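Local structure of F420-H2 Dependent Reductase A (Mycobacterium smegmatis str. MC2 155, 3H96) at residues Tyr63-Lys68 / Asp109-Glu114; Thr48-Leu53 / Pro75-Asn80. The protein probably binds coenzyme F420 and uses its reduced form to reduce quinones, and belongs to the mycobacterial F420H2-dependent reductases that degrade aflatoxins. All blocks are in the same frame, centred on the assembly; numbering follows the deposited sequence.

Interaction 1. Residues Tyr63-Lys68 / Asp109-Glu114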
loop_
_atom_site.group_PDB
_atom_site.type_symbol
_atom_site.label_atom_id
_atom_site.label_comp_id
_atom_site.label_asym_id
_atom_site.label_seq_id
_atom_site.Cartn_x
_atom_site.Cartn_y
_atom_site.Cartn_z
ATOM N N TYR A 63 -4.638 -5.219 -1.616
ATOM C CA TYR A 63 -3.634 -4.799 -2.582
ATOM C C TYR A 63 -3.115 -3.437 -2.225
ATOM O O TYR A 63 -3.922 -2.560 -1.922
ATOM C CB TYR A 63 -4.291 -4.727 -3.971
ATOM C CG TYR A 63 -4.718 -6.055 -4.434
ATOM C CD1 TYR A 63 -3.767 -7.036 -4.706
ATOM C CD2 TYR A 63 -6.071 -6.373 -4.575
ATOM C CE1 TYR A 63 -4.150 -8.293 -5.159
ATOM C CE2 TYR A 63 -6.451 -7.616 -4.995
ATOM C CZ TYR A 63 -5.492 -8.567 -5.286
ATOM O OH TYR A 63 -5.869 -9.811 -5.761
ATOM N N VAL A 64 -1.773 -3.246 -2.216
ATOM C CA VAL A 64 -1.235 -1.897 -2.008
ATOM C C VAL A 64 -0.471 -1.479 -3.271
ATOM O O VAL A 64 -0.125 -2.330 -4.098
ATOM C CB VAL A 64 -0.360 -1.770 -0.755
ATOM C CG1 VAL A 64 -1.233 -2.058 0.571
ATOM C CG2 VAL A 64 0.696 -2.833 -0.762
ATOM N N PHE A 65 -0.214 -0.177 -3.403
ATOM C CA PHE A 65 0.243 0.367 -4.693
ATOM C C PHE A 65 1.458 1.104 -4.381
ATOM O O PHE A 65 1.395 2.095 -3.610
ATOM C CB PHE A 65 -0.840 1.349 -5.254
ATOM C CG PHE A 65 -2.137 0.652 -5.531
ATOM C CD1 PHE A 65 -2.352 -0.028 -6.784
ATOM C CD2 PHE A 65 -3.070 0.489 -4.516
ATOM C CE1 PHE A 65 -3.486 -0.771 -6.996
ATOM C CE2 PHE A 65 -4.246 -0.271 -4.747
ATOM C CZ PHE A 65 -4.455 -0.881 -5.967
ATOM N N ALA A 66 2.575 0.710 -4.975
ATOM C CA ALA A 66 3.842 1.413 -4.680
ATOM C C ALA A 66 4.009 2.686 -5.517
ATOM O O ALA A 66 4.974 2.819 -6.285
ATOM C CB ALA A 66 5.041 0.441 -4.848
ATOM N N SER A 67 3.047 3.589 -5.398
ATOM C CA SER A 67 2.869 4.709 -6.312
ATOM C C SER A 67 3.811 5.894 -6.038
ATOM O O SER A 67 4.313 6.548 -6.972
ATOM C CB SER A 67 1.402 5.166 -6.198
ATOM O OG SER A 67 1.027 5.338 -4.841
ATOM N N LYS A 68 4.076 6.151 -4.766
ATOM C CA LYS A 68 4.959 7.264 -4.375
ATOM C C LYS A 68 4.623 8.557 -5.164
ATOM O O LYS A 68 5.509 9.238 -5.686
ATOM C CB LYS A 68 6.449 6.884 -4.532
ATOM C CG LYS A 68 7.364 7.884 -3.842
ATOM C CD LYS A 68 8.642 7.238 -3.399
ATOM C CE LYS A 68 9.790 7.557 -4.276
ATOM N NZ LYS A 68 10.560 8.688 -3.703
ATOM N N ASP A 109 -2.668 -4.820 -14.023
ATOM C CA ASP A 109 -3.385 -3.825 -14.785
ATOM C C ASP A 109 -4.851 -3.772 -14.350
ATOM O O ASP A 109 -5.424 -2.663 -14.264
ATOM C CB ASP A 109 -3.308 -4.134 -16.289
ATOM C CG ASP A 109 -1.965 -3.770 -16.892
ATOM O OD1 ASP A 109 -1.090 -3.201 -16.179
ATOM O OD2 ASP A 109 -1.804 -4.025 -18.114
ATOM N N ARG A 110 -5.461 -4.935 -14.116
ATOM C CA ARG A 110 -6.824 -4.895 -13.744
ATOM C C ARG A 110 -7.026 -4.330 -12.356
ATOM O O ARG A 110 -7.937 -3.547 -12.148
ATOM C CB ARG A 110 -7.635 -6.175 -14.058
ATOM C CG ARG A 110 -7.449 -7.280 -13.152
ATOM C CD ARG A 110 -8.532 -8.344 -13.325
ATOM N NE ARG A 110 -8.007 -9.653 -12.939
ATOM C CZ ARG A 110 -7.672 -9.989 -11.696
ATOM N NH1 ARG A 110 -7.814 -9.116 -10.718
ATOM N NH2 ARG A 110 -7.194 -11.204 -11.436
ATOM N N ILE A 111 -6.167 -4.704 -11.404
ATOM C CA ILE A 111 -6.325 -4.201 -10.031
ATOM C C ILE A 111 -5.973 -2.687 -10.021
ATOM O O ILE A 111 -6.711 -1.887 -9.447
ATOM C CB ILE A 111 -5.462 -4.980 -9.080
ATOM C CG1 ILE A 111 -5.989 -6.423 -8.947
ATOM C CG2 ILE A 111 -5.295 -4.287 -7.692
ATOM C CD1 ILE A 111 -4.844 -7.351 -8.609
ATOM N N TYR A 112 -4.893 -2.306 -10.725
ATOM C CA TYR A 112 -4.589 -0.902 -10.830
ATOM C C TYR A 112 -5.746 -0.156 -11.480
ATOM O O TYR A 112 -6.095 0.910 -11.009
ATOM C CB TYR A 112 -3.302 -0.641 -11.639
ATOM C CG TYR A 112 -2.708 0.701 -11.265
ATOM C CD1 TYR A 112 -3.169 1.890 -11.863
ATOM C CD2 TYR A 112 -1.709 0.783 -10.265
ATOM C CE1 TYR A 112 -2.647 3.130 -11.479
ATOM C CE2 TYR A 112 -1.150 2.000 -9.887
ATOM C CZ TYR A 112 -1.655 3.178 -10.525
ATOM O OH TYR A 112 -1.154 4.391 -10.191
ATOM N N SER A 113 -6.355 -0.684 -12.558
ATOM C CA SER A 113 -7.487 0.042 -13.161
ATOM C C SER A 113 -8.635 0.270 -12.217
ATOM O O SER A 113 -9.231 1.288 -12.287
ATOM C CB SER A 113 -8.075 -0.630 -14.409
ATOM O OG SER A 113 -6.982 -0.938 -15.221
ATOM N N GLU A 114 -8.942 -0.679 -11.339
ATOM C CA GLU A 114 -10.049 -0.498 -10.363
ATOM C C GLU A 114 -9.671 0.586 -9.361
ATOM O O GLU A 114 -10.461 1.484 -9.022
ATOM C CB GLU A 114 -10.399 -1.843 -9.655
ATOM C CG GLU A 114 -11.588 -1.769 -8.638
ATOM C CD GLU A 114 -12.910 -1.232 -9.281
ATOM O OE1 GLU A 114 -13.760 -0.614 -8.570
ATOM O OE2 GLU A 114 -13.060 -1.381 -10.510
HETATM O O HOH W 1 -8.198 -9.780 -7.514
#

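Interaction 2. Residues Thr48-Leu53 / Pro75-Asn80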
loop_
_atom_site.group_PDB
_atom_site.type_symbol
_atom_site.label_atom_id
_atom_site.label_comp_id
_atom_site.label_asym_id
_atom_site.label_seq_id
_atom_site.Cartn_x
_atom_site.Cartn_y
_atom_site.Cartn_z
ATOM N N THR A 48 4.266 2.662 7.698
ATOM C CA THR A 48 3.924 3.611 6.643
ATOM C C THR A 48 2.426 3.453 6.410
ATOM O O THR A 48 1.980 2.357 6.060
ATOM C CB THR A 48 4.763 3.362 5.331
ATOM O OG1 THR A 48 6.174 3.484 5.637
ATOM C CG2 THR A 48 4.372 4.396 4.195
ATOM N N PRO A 49 1.662 4.553 6.565
ATOM C CA PRO A 49 0.225 4.440 6.258
ATOM C C PRO A 49 0.029 4.600 4.768
ATOM O O PRO A 49 0.785 5.349 4.126
ATOM C CB PRO A 49 -0.412 5.617 7.009
ATOM C CG PRO A 49 0.745 6.639 7.116
ATOM C CD PRO A 49 2.052 5.908 7.018
HETATM N N MSE A 50 -0.997 3.947 4.213
HETATM C CA MSE A 50 -1.243 4.114 2.776
HETATM C C MSE A 50 -2.632 3.601 2.513
HETATM O O MSE A 50 -3.206 2.948 3.379
HETATM C CB MSE A 50 -0.178 3.281 1.982
HETATM C CG MSE A 50 -0.344 1.777 2.168
HETATM SE SE MSE A 50 1.146 0.877 1.288
HETATM C CE MSE A 50 2.687 1.470 2.410
HETATM N N MSE A 51 -3.193 3.915 1.338
HETATM C CA MSE A 51 -4.441 3.299 0.916
HETATM C C MSE A 51 -4.297 1.815 0.550
HETATM O O MSE A 51 -3.213 1.373 0.180
HETATM C CB MSE A 51 -4.954 4.062 -0.310
HETATM C CG MSE A 51 -5.547 5.459 0.051
HETATM SE SE MSE A 51 -6.307 6.159 -1.662
HETATM C CE MSE A 51 -6.795 8.042 -1.159
ATOM N N TYR A 52 -5.377 1.051 0.639
ATOM C CA TYR A 52 -5.393 -0.228 -0.034
ATOM C C TYR A 52 -6.654 -0.446 -0.826
ATOM O O TYR A 52 -7.623 0.252 -0.639
ATOM C CB TYR A 52 -5.217 -1.354 0.999
ATOM C CG TYR A 52 -6.410 -1.604 1.848
ATOM C CD1 TYR A 52 -7.444 -2.465 1.406
ATOM C CD2 TYR A 52 -6.509 -1.021 3.099
ATOM C CE1 TYR A 52 -8.549 -2.741 2.183
ATOM C CE2 TYR A 52 -7.638 -1.266 3.911
ATOM C CZ TYR A 52 -8.646 -2.122 3.473
ATOM O OH TYR A 52 -9.722 -2.366 4.336
ATOM N N LEU A 53 -6.647 -1.448 -1.700
ATOM C CA LEU A 53 -7.862 -1.848 -2.377
ATOM C C LEU A 53 -8.143 -3.243 -1.915
ATOM O O LEU A 53 -7.284 -4.137 -2.070
ATOM C CB LEU A 53 -7.629 -1.823 -3.898
ATOM C CG LEU A 53 -8.868 -2.256 -4.735
ATOM C CD1 LEU A 53 -9.922 -1.113 -4.722
ATOM C CD2 LEU A 53 -8.428 -2.444 -6.178
ATOM N N PRO A 75 9.070 3.426 -3.943
ATOM C CA PRO A 75 9.293 3.729 -2.505
ATOM C C PRO A 75 10.094 2.653 -1.765
ATOM O O PRO A 75 10.066 1.470 -2.144
ATOM C CB PRO A 75 7.867 3.868 -1.940
ATOM C CG PRO A 75 7.019 2.931 -2.837
ATOM C CD PRO A 75 7.688 3.005 -4.240
ATOM N N ALA A 76 10.809 3.043 -0.702
ATOM C CA ALA A 76 11.610 2.118 0.018
ATOM C C ALA A 76 10.739 0.978 0.550
ATOM O O ALA A 76 11.192 -0.163 0.548
ATOM C CB ALA A 76 12.391 2.791 1.228
ATOM N N TRP A 77 9.527 1.254 1.036
ATOM C CA TRP A 77 8.714 0.134 1.590
ATOM C C TRP A 77 8.468 -1.063 0.618
ATOM O O TRP A 77 8.390 -2.232 1.016
ATOM C CB TRP A 77 7.426 0.635 2.216
ATOM C CG TRP A 77 6.423 1.262 1.285
ATOM C CD1 TRP A 77 6.211 2.625 1.099
ATOM C CD2 TRP A 77 5.499 0.588 0.438
ATOM N NE1 TRP A 77 5.179 2.811 0.178
ATOM C CE2 TRP A 77 4.751 1.580 -0.246
ATOM C CE3 TRP A 77 5.226 -0.764 0.172
ATOM C CZ2 TRP A 77 3.736 1.265 -1.118
ATOM C CZ3 TRP A 77 4.256 -1.074 -0.730
ATOM C CH2 TRP A 77 3.494 -0.066 -1.363
ATOM N N TYR A 78 8.415 -0.761 -0.677
ATOM C CA TYR A 78 8.190 -1.747 -1.712
ATOM C C TYR A 78 9.296 -2.799 -1.642
ATOM O O TYR A 78 8.995 -3.989 -1.518
ATOM C CB TYR A 78 8.092 -1.075 -3.099
ATOM C CG TYR A 78 8.303 -2.065 -4.237
ATOM C CD1 TYR A 78 7.331 -3.004 -4.562
ATOM C CD2 TYR A 78 9.508 -2.082 -4.966
ATOM C CE1 TYR A 78 7.564 -3.962 -5.544
ATOM C CE2 TYR A 78 9.744 -3.047 -5.972
ATOM C CZ TYR A 78 8.766 -3.962 -6.252
ATOM O OH TYR A 78 8.953 -4.890 -7.230
ATOM N N TYR A 79 10.573 -2.364 -1.653
ATOM C CA TYR A 79 11.726 -3.271 -1.625
ATOM C C TYR A 79 11.761 -3.957 -0.277
ATOM O O TYR A 79 12.189 -5.116 -0.170
ATOM C CB TYR A 79 13.038 -2.474 -1.833
ATOM C CG TYR A 79 13.075 -1.910 -3.219
ATOM C CD1 TYR A 79 13.277 -2.757 -4.333
ATOM C CD2 TYR A 79 12.847 -0.589 -3.435
ATOM C CE1 TYR A 79 13.286 -2.248 -5.614
ATOM C CE2 TYR A 79 12.852 -0.062 -4.680
ATOM C CZ TYR A 79 13.082 -0.883 -5.768
ATOM O OH TYR A 79 13.028 -0.376 -7.020
ATOM N N ASN A 80 11.404 -3.214 0.778
ATOM C CA ASN A 80 11.424 -3.810 2.129
ATOM C C ASN A 80 10.464 -4.997 2.208
ATOM O O ASN A 80 10.819 -6.077 2.714
ATOM C CB ASN A 80 11.009 -2.752 3.132
ATOM C CG ASN A 80 12.099 -1.671 3.321
ATOM O OD1 ASN A 80 13.174 -1.764 2.765
ATOM N ND2 ASN A 80 11.785 -0.643 4.063
#

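Interaction 1. Residues Tyr63-Lys68 / Asp109-Glu114
Ile111 meets Tyr63 and Phe65 with two different branches, and this apolar packing carries most of the contact. Its CD1 methyl sits over one face of the Tyr63 ring, 3.8 Å from the ring centroid, a CH-pi contact displaced toward the phenol end; Tyr63 CZ is 3.6 Å from Ile111 CD1. The CG2 branch of Ile111 stays nearer the root of the same ring, 3.8 Å from Tyr63 CG, and lies 3.9 Å from Phe65 CZ. With CG1 anti to the carbonyl carbon and CG2 anti to the backbone N, the isoleucine spreads its two methyls along the length of the Tyr63 ring.

The aromatic pair comes next. Phe65 turns its edge to the face of Tyr112 in an offset T-shaped arrangement, centroids 5.6 Å apart and planes at 81°, with Phe65 CD1 3.6 Å from Tyr112 CD2. Placing CG of Tyr112 anti to its backbone N (chi1 -157°) swings the ring toward the strand, and its hydroxyl goes on to bond the carbonyl oxygen of Phe122, tying down the far end of the ring.

Polar contact is confined to the margin, where one water lies 2.9 Å from Tyr63 OH and accepts a longer bond from Arg110 NH1. The guanidinium group of Arg110 also makes a salt bridge to Asp107.

Leu53 packs against both Phe65 and Ile111, and Val137 against Phe65, so the neighbouring strands join the same apolar layer. The arrangement is that of a helix laid across an antiparallel sheet: the segment axes cross at -78°, 10.0 Å apart, and helix 105-118 covers strand 61-65 in the PNPOX-like split beta-barrel fold of F420-dependent reductases.

Interaction 2. Residues Thr48-Leu53 / Pro75-Asn80
The bent end of Met50, a selenomethionine, lies against one face of the Trp77 indole. Its CE methyl stands over the five-membered ring, 3.5 Å from the centroid and 16° off the normal, and comes within 3.4 Å of Trp77 CE2. The selenium sits over the six-membered ring at 3.8 Å from its centroid, a Met-aromatic contact, so methyl and selenium together span the bicycle. A turn at the last torsion (chi3 66°) lays the SE-CE bond along the indole.

Thr48 adds a lighter touch: its CG2 methyl approaches Trp77 CD1 at 4.0 Å, while OG1 is hydrogen-bonded to His37 NE2.

Pro75 packs on the opposite face of the indole through CG, sandwiching the ring between the proline and Met50. One step out, the bond from Tyr78 N to Pro75 O (3.1 Å) belongs to the first turn of the helix that carries Trp77.

Met50 also touches Val33 and Val35 of strand 32-38, and Val64 of strand 61-65 touches both Met50 and Trp77. The indole thus projects from the start of helix 76-84 toward strand 45-51, with residues of strands 32-38 and 61-65 around the contact.

How the interactions relate
From the N terminus, the chain first runs through 48-53, then 63-68, then 75-80 and finally 109-114. Interaction 2 closes the shorter loop, with 21 residues between its segments, and 63-68 lies inside that loop. Interaction 1 opens there and closes only at helix 105-118, so the two cross rather than nest. Their centres are 11 Å apart, and they touch directly: Tyr63 N probably donates a hydrogen bond to Leu53 O at 2.9 Å, and Trp77 CZ2 packs 3.5 Å from Phe65 O. Together they tie helices 76-84 and 105-118 to the same antiparallel sheet, through strands 45-51 and 61-65.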